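Local coordinates for protein C-type lectin domain family 4, member b1 (Mus musculus, PDB 6LKR) that binds calcium and carbohydrate as a C-type lectin receptor of immune cells, and probably recognises pathogen phosphoglycolipids, at residues 17-22 against 56-61. Residues are numbered along the deposited sequence; the frame is centred on the assembly and turned at random.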
loop_
_atom_site.group_PDB
_atom_site.type_symbol
_atom_site.label_atom_id
_atom_site.label_comp_id
_atom_site.label_asym_id
_atom_site.label_seq_id
_atom_site.Cartn_x
_atom_site.Cartn_y
_atom_site.Cartn_z
ATOM N N TYR A 17 -4.877 11.901 -7.831
ATOM C CA TYR A 17 -5.538 12.505 -6.651
ATOM C C TYR A 17 -6.579 13.528 -7.102
ATOM O O TYR A 17 -6.368 14.205 -8.136
ATOM C CB TYR A 17 -4.491 13.139 -5.736
ATOM C CG TYR A 17 -3.501 12.151 -5.175
ATOM C CD1 TYR A 17 -2.368 11.796 -5.882
ATOM C CD2 TYR A 17 -3.722 11.536 -3.952
ATOM C CE1 TYR A 17 -1.466 10.873 -5.379
ATOM C CE2 TYR A 17 -2.822 10.624 -3.425
ATOM C CZ TYR A 17 -1.691 10.288 -4.143
ATOM O OH TYR A 17 -0.799 9.391 -3.635
ATOM N N LEU A 18 -7.661 13.645 -6.331
ATOM C CA LEU A 18 -8.719 14.665 -6.552
ATOM C C LEU A 18 -9.339 15.087 -5.223
ATOM O O LEU A 18 -9.749 14.204 -4.444
ATOM C CB LEU A 18 -9.797 14.091 -7.475
ATOM C CG LEU A 18 -10.934 15.063 -7.798
ATOM C CD1 LEU A 18 -10.492 16.027 -8.877
ATOM C CD2 LEU A 18 -12.203 14.326 -8.215
ATOM N N VAL A 19 -9.482 16.395 -5.032
ATOM C CA VAL A 19 -10.363 16.996 -3.994
ATOM C C VAL A 19 -11.733 17.184 -4.647
ATOM O O VAL A 19 -11.890 18.050 -5.501
ATOM C CB VAL A 19 -9.788 18.323 -3.465
ATOM C CG1 VAL A 19 -10.685 18.925 -2.401
ATOM C CG2 VAL A 19 -8.371 18.154 -2.941
ATOM N N PRO A 20 -12.743 16.356 -4.311
ATOM C CA PRO A 20 -14.059 16.466 -4.938
ATOM C C PRO A 20 -14.835 17.701 -4.459
ATOM O O PRO A 20 -14.584 18.180 -3.363
ATOM C CB PRO A 20 -14.774 15.158 -4.557
ATOM C CG PRO A 20 -14.064 14.654 -3.324
ATOM C CD PRO A 20 -12.673 15.260 -3.337
ATOM N N THR A 21 -15.752 18.182 -5.306
ATOM C CA THR A 21 -16.588 19.396 -5.083
ATOM C C THR A 21 -18.092 19.069 -5.138
ATOM O O THR A 21 -18.874 19.978 -4.810
ATOM C CB THR A 21 -16.199 20.477 -6.098
ATOM O OG1 THR A 21 -16.041 19.821 -7.360
ATOM C CG2 THR A 21 -14.924 21.208 -5.723
ATOM N N VAL A 22 -18.499 17.837 -5.495
ATOM C CA VAL A 22 -19.948 17.470 -5.631
ATOM C C VAL A 22 -20.673 17.942 -4.370
ATOM O O VAL A 22 -21.717 18.606 -4.510
ATOM C CB VAL A 22 -20.244 15.969 -5.837
ATOM C CG1 VAL A 22 -21.658 15.764 -6.369
ATOM C CG2 VAL A 22 -19.250 15.278 -6.738
ATOM N N GLY A 56 -0.327 19.558 -0.201
ATOM C CA GLY A 56 -0.001 20.644 -1.146
ATOM C C GLY A 56 -1.192 21.031 -2.019
ATOM O O GLY A 56 -1.211 22.176 -2.520
ATOM N N ILE A 57 -2.162 20.133 -2.217
ATOM C CA ILE A 57 -3.331 20.407 -3.107
ATOM C C ILE A 57 -4.568 20.779 -2.278
ATOM O O ILE A 57 -5.643 20.939 -2.878
ATOM C CB ILE A 57 -3.583 19.236 -4.075
ATOM C CG1 ILE A 57 -4.098 17.971 -3.382
ATOM C CG2 ILE A 57 -2.330 18.966 -4.883
ATOM C CD1 ILE A 57 -4.714 16.961 -4.334
ATOM N N LEU A 58 -4.418 20.952 -0.960
ATOM C CA LEU A 58 -5.541 21.273 -0.045
ATOM C C LEU A 58 -5.564 22.771 0.283
ATOM O O LEU A 58 -4.541 23.465 0.101
ATOM C CB LEU A 58 -5.420 20.441 1.234
ATOM C CG LEU A 58 -5.350 18.929 1.033
ATOM C CD1 LEU A 58 -5.262 18.206 2.369
ATOM C CD2 LEU A 58 -6.533 18.416 0.224
ATOM N N ASP A 59 -6.719 23.228 0.756
ATOM C CA ASP A 59 -6.942 24.585 1.310
ATOM C C ASP A 59 -6.617 24.540 2.806
ATOM O O ASP A 59 -7.265 23.766 3.526
ATOM C CB ASP A 59 -8.376 25.017 1.011
ATOM C CG ASP A 59 -8.760 26.374 1.570
ATOM O OD1 ASP A 59 -7.975 26.947 2.349
ATOM O OD2 ASP A 59 -9.862 26.831 1.227
ATOM N N ILE A 60 -5.644 25.336 3.260
ATOM C CA ILE A 60 -5.185 25.355 4.685
ATOM C C ILE A 60 -6.342 25.733 5.617
ATOM O O ILE A 60 -6.185 25.529 6.836
ATOM C CB ILE A 60 -3.987 26.299 4.908
ATOM C CG1 ILE A 60 -4.287 27.735 4.468
ATOM C CG2 ILE A 60 -2.734 25.751 4.242
ATOM C CD1 ILE A 60 -3.362 28.758 5.091
ATOM N N HIS A 61 -7.434 26.288 5.093
ATOM C CA HIS A 61 -8.610 26.712 5.899
ATOM C C HIS A 61 -9.616 25.568 6.071
ATOM O O HIS A 61 -10.623 25.807 6.755
ATOM C CB HIS A 61 -9.292 27.943 5.285
ATOM C CG HIS A 61 -8.370 29.102 5.123
ATOM N ND1 HIS A 61 -7.671 29.639 6.188
ATOM C CD2 HIS A 61 -8.009 29.808 4.030
ATOM C CE1 HIS A 61 -6.922 30.634 5.757
ATOM N NE2 HIS A 61 -7.111 30.757 4.439
#
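An apolar patch of the C-type lectin fold, where strand 15-18 runs out beside the loop that follows helix 48-56, is made by Tyr17 and Val19 meeting Ile57 and Leu58. Val19 and Ile57 give the largest shares; Val19 acts through CG2, which packs 3.7 Å from CD2 of Leu58 and 4.1 Å from CD1 of Ile57. With CG1 anti to the backbone N (chi1 -180°), CG2 stands anti to the carbonyl carbon, beside N, where it faces both. Ile57 reaches across with an extended chain (chi2 164°), and its terminal CD1 also meets CB of Tyr17 at 4.1 Å, so this methyl bridges Tyr17, on the strand, and Val19, just past its end. Tyr17 contributes CB alone, because its ring leads off to meet Phe53 of helix 48-56. Val128 on strand 126-132 is touched by both Val19 and Leu58, which ties the patch to the sheet. Beyond it, His61 N donates to Asp59 OD1 at 2.9 Å, a nearly straight bond (N-H...O 164°) arriving from above the carboxylate plane: an Asx turn. Away from the calcium site, the packing joins the end of strand 15-18, and the residue after it, to the helix 48-56 to strand 64-70 connection of a C-type lectin domain.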